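Local coordinates for protein SusD homolog (Bacteroides thetaiotaomicron VPI-5482, PDB 3IHV) that probably binds glycans at the outer membrane and helps in their capture and uptake, at residues D311-L323 with I423-S435. Numbering follows the deposited sequence.
Sequences DWREDVSDIRRDL and INAVRRRGYGNPS. With EDO (1,2-ethanediol), chain G.
One face of the Y431 ring lies against the backbone of D318, with CA over its centre. D318 CB makes a CH-pi contact 4.0 Å from the centroid of the Y431 ring. D318 CG is anti to the backbone N (chi1 -174°), which carries the carboxylate past the ring toward R320. There R320 grips it side-on: R320 NE donates to D318 OD1 (3.0 Å, nearly straight) and NH2 forms a salt bridge with OD2. D318 OD1 also accepts from R320 N, a capping bond just ahead of the helix. W312 NE1 meets OD2 from the opposite face to R320 NH2. An alanine in place of D318 would probably leave R320 N uncapped, W312 NE1 without its acceptor and the R320 guanidinium less firmly oriented. One direct hydrogen bond joins the segments, I319 N to G430 O (2.9 Å). The R320 side chain lies over G430 CA, where a CB would collide with NE. A water links D315 OD2, D318 OD2, R427 NH1 and Y431 OH. R320 NH2 comes within 4.0 Å of R427 NH1, but both arginines bind E458, which probably offsets their charges. A Schellman motif at G432 ends helix 417-430 here, against the loop between helices 306-313 and 320-324, while helix 448-463 supplies E458 and E462 to R320.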
loop_
_atom_site.group_PDB
_atom_site.type_symbol
_atom_site.label_atom_id
_atom_site.label_comp_id
_atom_site.label_asym_id
_atom_site.label_seq_id
_atom_site.Cartn_x
_atom_site.Cartn_y
_atom_site.Cartn_z
ATOM N N ASP A 311 -5.029 10.320 -20.006
ATOM C CA ASP A 311 -6.054 11.021 -19.212
ATOM C C ASP A 311 -5.406 12.106 -18.385
ATOM O O ASP A 311 -5.837 13.250 -18.399
ATOM C CB ASP A 311 -6.798 10.108 -18.252
ATOM C CG ASP A 311 -7.747 9.189 -18.946
ATOM O OD1 ASP A 311 -8.056 9.444 -20.132
ATOM O OD2 ASP A 311 -8.136 8.186 -18.308
ATOM N N TRP A 312 -4.321 11.746 -17.716
ATOM C CA TRP A 312 -3.674 12.680 -16.798
ATOM C C TRP A 312 -3.032 13.852 -17.515
ATOM O O TRP A 312 -2.988 14.954 -16.980
ATOM C CB TRP A 312 -2.588 11.972 -15.989
ATOM C CG TRP A 312 -2.392 12.518 -14.608
ATOM C CD1 TRP A 312 -2.836 13.706 -14.114
ATOM C CD2 TRP A 312 -1.626 11.902 -13.557
ATOM N NE1 TRP A 312 -2.444 13.838 -12.808
ATOM C CE2 TRP A 312 -1.704 12.750 -12.438
ATOM C CE3 TRP A 312 -0.915 10.696 -13.450
ATOM C CZ2 TRP A 312 -1.077 12.447 -11.217
ATOM C CZ3 TRP A 312 -0.314 10.382 -12.248
ATOM C CH2 TRP A 312 -0.383 11.259 -11.145
ATOM N N ARG A 313 -2.520 13.633 -18.729
ATOM C CA ARG A 313 -1.910 14.713 -19.493
ATOM C C ARG A 313 -2.868 15.866 -19.847
ATOM O O ARG A 313 -2.401 16.967 -20.131
ATOM C CB ARG A 313 -1.212 14.204 -20.750
ATOM C CG ARG A 313 0.042 13.427 -20.425
ATOM C CD ARG A 313 0.794 12.977 -21.665
ATOM N NE ARG A 313 2.138 12.508 -21.294
ATOM C CZ ARG A 313 3.049 12.083 -22.157
ATOM N NH1 ARG A 313 2.796 12.088 -23.461
ATOM N NH2 ARG A 313 4.244 11.692 -21.722
ATOM N N GLU A 314 -4.165 15.595 -19.861
ATOM C CA GLU A 314 -5.148 16.646 -20.089
ATOM C C GLU A 314 -5.148 17.720 -18.974
ATOM O O GLU A 314 -5.400 18.875 -19.256
ATOM C CB GLU A 314 -6.546 16.024 -20.236
ATOM C CG GLU A 314 -6.696 15.172 -21.492
ATOM C CD GLU A 314 -6.486 15.983 -22.803
ATOM O OE1 GLU A 314 -7.240 16.964 -23.061
ATOM O OE2 GLU A 314 -5.557 15.657 -23.575
ATOM N N ASP A 315 -4.868 17.332 -17.732
ATOM C CA ASP A 315 -4.819 18.257 -16.566
ATOM C C ASP A 315 -3.408 18.812 -16.420
ATOM O O ASP A 315 -2.628 18.439 -15.514
ATOM C CB ASP A 315 -5.194 17.501 -15.299
ATOM C CG ASP A 315 -6.632 16.993 -15.324
ATOM O OD1 ASP A 315 -7.356 17.451 -16.217
ATOM O OD2 ASP A 315 -7.010 16.194 -14.447
ATOM N N VAL A 316 -3.083 19.719 -17.334
ATOM C CA VAL A 316 -1.728 20.171 -17.493
ATOM C C VAL A 316 -1.019 20.644 -16.234
ATOM O O VAL A 316 0.126 20.253 -15.975
ATOM C CB VAL A 316 -1.658 21.248 -18.629
ATOM C CG1 VAL A 316 -0.283 21.877 -18.694
ATOM C CG2 VAL A 316 -2.022 20.581 -19.995
ATOM N N SER A 317 -1.704 21.441 -15.436
ATOM C CA SER A 317 -1.101 22.070 -14.271
ATOM C C SER A 317 -0.966 21.169 -13.059
ATOM O O SER A 317 -0.426 21.592 -12.054
ATOM C CB SER A 317 -1.875 23.338 -13.916
ATOM O OG SER A 317 -1.859 24.224 -15.021
ATOM N N ASP A 318 -1.444 19.935 -13.141
ATOM C CA ASP A 318 -1.299 18.984 -12.035
ATOM C C ASP A 318 0.162 18.544 -11.982
ATOM O O ASP A 318 0.626 17.784 -12.868
ATOM C CB ASP A 318 -2.222 17.802 -12.286
ATOM C CG ASP A 318 -2.265 16.835 -11.139
ATOM O OD1 ASP A 318 -1.284 16.772 -10.351
ATOM O OD2 ASP A 318 -3.274 16.097 -11.059
ATOM N N ILE A 319 0.874 18.992 -10.948
ATOM C CA ILE A 319 2.313 18.717 -10.829
ATOM C C ILE A 319 2.618 17.279 -10.417
ATOM O O ILE A 319 3.756 16.834 -10.488
ATOM C CB ILE A 319 3.054 19.724 -9.889
ATOM C CG1 ILE A 319 2.693 19.507 -8.419
ATOM C CG2 ILE A 319 2.819 21.171 -10.395
ATOM C CD1 ILE A 319 3.641 20.207 -7.452
ATOM N N ARG A 320 1.607 16.549 -9.986
ATOM C CA ARG A 320 1.835 15.200 -9.527
ATOM C C ARG A 320 2.137 14.276 -10.673
ATOM O O ARG A 320 2.756 13.258 -10.461
ATOM C CB ARG A 320 0.633 14.665 -8.809
ATOM C CG ARG A 320 0.315 15.403 -7.522
ATOM C CD ARG A 320 -1.020 14.987 -6.953
ATOM N NE ARG A 320 -2.116 15.404 -7.837
ATOM C CZ ARG A 320 -3.416 15.288 -7.538
ATOM N NH1 ARG A 320 -3.810 14.787 -6.385
ATOM N NH2 ARG A 320 -4.333 15.684 -8.382
ATOM N N ARG A 321 1.657 14.610 -11.865
ATOM C CA ARG A 321 1.805 13.726 -13.032
ATOM C C ARG A 321 3.278 13.409 -13.326
ATOM O O ARG A 321 3.659 12.256 -13.321
ATOM C CB ARG A 321 1.100 14.305 -14.240
ATOM C CG ARG A 321 1.176 13.411 -15.533
ATOM C CD ARG A 321 0.438 14.029 -16.753
ATOM N NE ARG A 321 1.000 15.354 -16.955
ATOM C CZ ARG A 321 0.454 16.504 -16.572
ATOM N NH1 ARG A 321 -0.763 16.568 -15.999
ATOM N NH2 ARG A 321 1.142 17.609 -16.751
ATOM N N ASP A 322 4.080 14.428 -13.531
ATOM C CA ASP A 322 5.514 14.234 -13.774
ATOM C C ASP A 322 6.295 13.711 -12.563
ATOM O O ASP A 322 7.377 13.137 -12.735
ATOM C CB ASP A 322 6.150 15.524 -14.284
ATOM C CG ASP A 322 5.599 15.932 -15.621
ATOM O OD1 ASP A 322 5.275 15.046 -16.440
ATOM O OD2 ASP A 322 5.481 17.138 -15.861
ATOM N N LEU A 323 5.786 13.945 -11.351
ATOM C CA LEU A 323 6.407 13.424 -10.149
ATOM C C LEU A 323 6.074 11.973 -9.922
ATOM O O LEU A 323 6.818 11.303 -9.204
ATOM C CB LEU A 323 6.014 14.233 -8.918
ATOM C CG LEU A 323 6.627 15.614 -8.879
ATOM C CD1 LEU A 323 5.974 16.511 -7.803
ATOM C CD2 LEU A 323 8.153 15.503 -8.607
ATOM N N ILE A 423 -11.289 16.942 -0.374
ATOM C CA ILE A 423 -10.782 16.665 -1.743
ATOM C C ILE A 423 -10.031 17.888 -2.343
ATOM O O ILE A 423 -8.961 17.728 -2.942
ATOM C CB ILE A 423 -11.837 16.073 -2.719
ATOM C CG1 ILE A 423 -11.107 15.620 -4.006
ATOM C CG2 ILE A 423 -12.986 17.042 -3.017
ATOM C CD1 ILE A 423 -11.824 14.565 -4.820
ATOM N N ASN A 424 -10.532 19.089 -2.113
ATOM C CA ASN A 424 -9.860 20.310 -2.635
ATOM C C ASN A 424 -8.519 20.576 -1.956
ATOM O O ASN A 424 -7.605 21.080 -2.607
ATOM C CB ASN A 424 -10.798 21.499 -2.648
ATOM C CG ASN A 424 -11.832 21.403 -3.756
ATOM O OD1 ASN A 424 -11.606 20.711 -4.759
ATOM N ND2 ASN A 424 -12.965 22.067 -3.572
ATOM N N ALA A 425 -8.342 20.136 -0.704
ATOM C CA ALA A 425 -7.024 20.291 -0.055
ATOM C C ALA A 425 -6.013 19.471 -0.818
ATOM O O ALA A 425 -4.882 19.934 -1.094
ATOM C CB ALA A 425 -7.045 19.839 1.401
ATOM N N VAL A 426 -6.427 18.251 -1.163
ATOM C CA VAL A 426 -5.579 17.358 -1.930
ATOM C C VAL A 426 -5.287 17.903 -3.354
ATOM O O VAL A 426 -4.129 17.901 -3.794
ATOM C CB VAL A 426 -6.146 15.948 -1.993
ATOM C CG1 VAL A 426 -5.314 15.084 -2.947
ATOM C CG2 VAL A 426 -6.160 15.353 -0.585
ATOM N N ARG A 427 -6.305 18.402 -4.030
ATOM C CA ARG A 427 -6.131 18.974 -5.374
ATOM C C ARG A 427 -5.210 20.212 -5.342
ATOM O O ARG A 427 -4.342 20.387 -6.203
ATOM C CB ARG A 427 -7.479 19.442 -5.927
ATOM C CG ARG A 427 -8.616 18.436 -6.015
ATOM C CD ARG A 427 -8.691 17.714 -7.240
ATOM N NE ARG A 427 -8.734 18.588 -8.429
ATOM C CZ ARG A 427 -8.298 18.179 -9.617
ATOM N NH1 ARG A 427 -7.864 16.924 -9.768
ATOM N NH2 ARG A 427 -8.272 19.011 -10.648
ATOM N N ARG A 428 -5.396 21.077 -4.355
ATOM C CA ARG A 428 -4.574 22.278 -4.274
ATOM C C ARG A 428 -3.099 21.931 -4.099
ATOM O O ARG A 428 -2.219 22.488 -4.738
ATOM C CB ARG A 428 -5.085 23.162 -3.127
ATOM C CG ARG A 428 -6.447 23.769 -3.478
ATOM C CD ARG A 428 -7.101 24.428 -2.297
ATOM N NE ARG A 428 -8.381 25.000 -2.644
ATOM C CZ ARG A 428 -9.118 25.760 -1.831
ATOM N NH1 ARG A 428 -8.705 26.044 -0.596
ATOM N NH2 ARG A 428 -10.284 26.247 -2.254
ATOM N N ARG A 429 -2.815 21.009 -3.186
ATOM C CA ARG A 429 -1.430 20.625 -2.989
ATOM C C ARG A 429 -0.900 20.014 -4.307
ATOM O O ARG A 429 0.257 20.274 -4.695
ATOM C CB ARG A 429 -1.324 19.652 -1.801
ATOM C CG ARG A 429 0.067 19.406 -1.286
ATOM C CD ARG A 429 0.789 18.298 -2.021
ATOM N NE ARG A 429 0.200 17.009 -1.776
ATOM C CZ ARG A 429 0.494 16.199 -0.763
ATOM N NH1 ARG A 429 1.388 16.547 0.170
ATOM N NH2 ARG A 429 -0.097 15.020 -0.690
ATOM N N GLY A 430 -1.733 19.196 -4.951
ATOM C CA GLY A 430 -1.369 18.512 -6.201
ATOM C C GLY A 430 -1.117 19.443 -7.370
ATOM O O GLY A 430 -0.428 19.068 -8.330
ATOM N N TYR A 431 -1.645 20.669 -7.290
ATOM C CA TYR A 431 -1.395 21.710 -8.287
ATOM C C TYR A 431 -0.341 22.724 -7.841
ATOM O O TYR A 431 -0.178 23.793 -8.458
ATOM C CB TYR A 431 -2.706 22.388 -8.667
ATOM C CG TYR A 431 -3.515 21.581 -9.681
ATOM C CD1 TYR A 431 -4.060 20.348 -9.363
ATOM C CD2 TYR A 431 -3.746 22.081 -10.968
ATOM C CE1 TYR A 431 -4.788 19.609 -10.301
ATOM C CE2 TYR A 431 -4.464 21.359 -11.894
ATOM C CZ TYR A 431 -4.986 20.133 -11.563
ATOM O OH TYR A 431 -5.715 19.416 -12.480
ATOM N N GLY A 432 0.370 22.405 -6.761
ATOM C CA GLY A 432 1.438 23.278 -6.262
ATOM C C GLY A 432 0.949 24.493 -5.491
ATOM O O GLY A 432 1.625 25.524 -5.446
ATOM N N ASN A 433 -0.203 24.359 -4.847
ATOM C CA ASN A 433 -0.756 25.415 -3.982
ATOM C C ASN A 433 -0.910 26.734 -4.743
ATOM O O ASN A 433 -0.308 27.747 -4.364
ATOM C CB ASN A 433 0.158 25.581 -2.762
ATOM C CG ASN A 433 0.524 24.268 -2.168
ATOM O OD1 ASN A 433 -0.343 23.561 -1.693
ATOM N ND2 ASN A 433 1.820 23.915 -2.199
ATOM N N PRO A 434 -1.710 26.714 -5.826
ATOM C CA PRO A 434 -1.955 27.917 -6.629
ATOM C C PRO A 434 -2.644 28.979 -5.813
ATOM O O PRO A 434 -3.438 28.669 -4.939
ATOM C CB PRO A 434 -2.911 27.425 -7.727
ATOM C CG PRO A 434 -3.531 26.163 -7.174
ATOM C CD PRO A 434 -2.433 25.552 -6.380
ATOM N N SER A 435 -2.302 30.230 -6.099
ATOM C CA SER A 435 -2.909 31.382 -5.450
ATOM C C SER A 435 -4.412 31.401 -5.724
ATOM O O SER A 435 -5.212 31.601 -4.808
ATOM C CB SER A 435 -2.264 32.665 -5.984
ATOM O OG SER A 435 -2.515 33.722 -5.096
HETATM C C1 EDO G . 3.802 11.777 -17.485
HETATM O O1 EDO G . 2.878 12.333 -18.446
HETATM C C2 EDO G . 4.900 10.953 -18.105
HETATM O O2 EDO G . 5.566 11.689 -19.131
HETATM O O HOH W 1 -5.802 16.658 -11.912
HETATM O O HOH W 2 -9.158 17.214 -12.965
HETATM O O HOH W 3 0.500 23.918 -11.280
#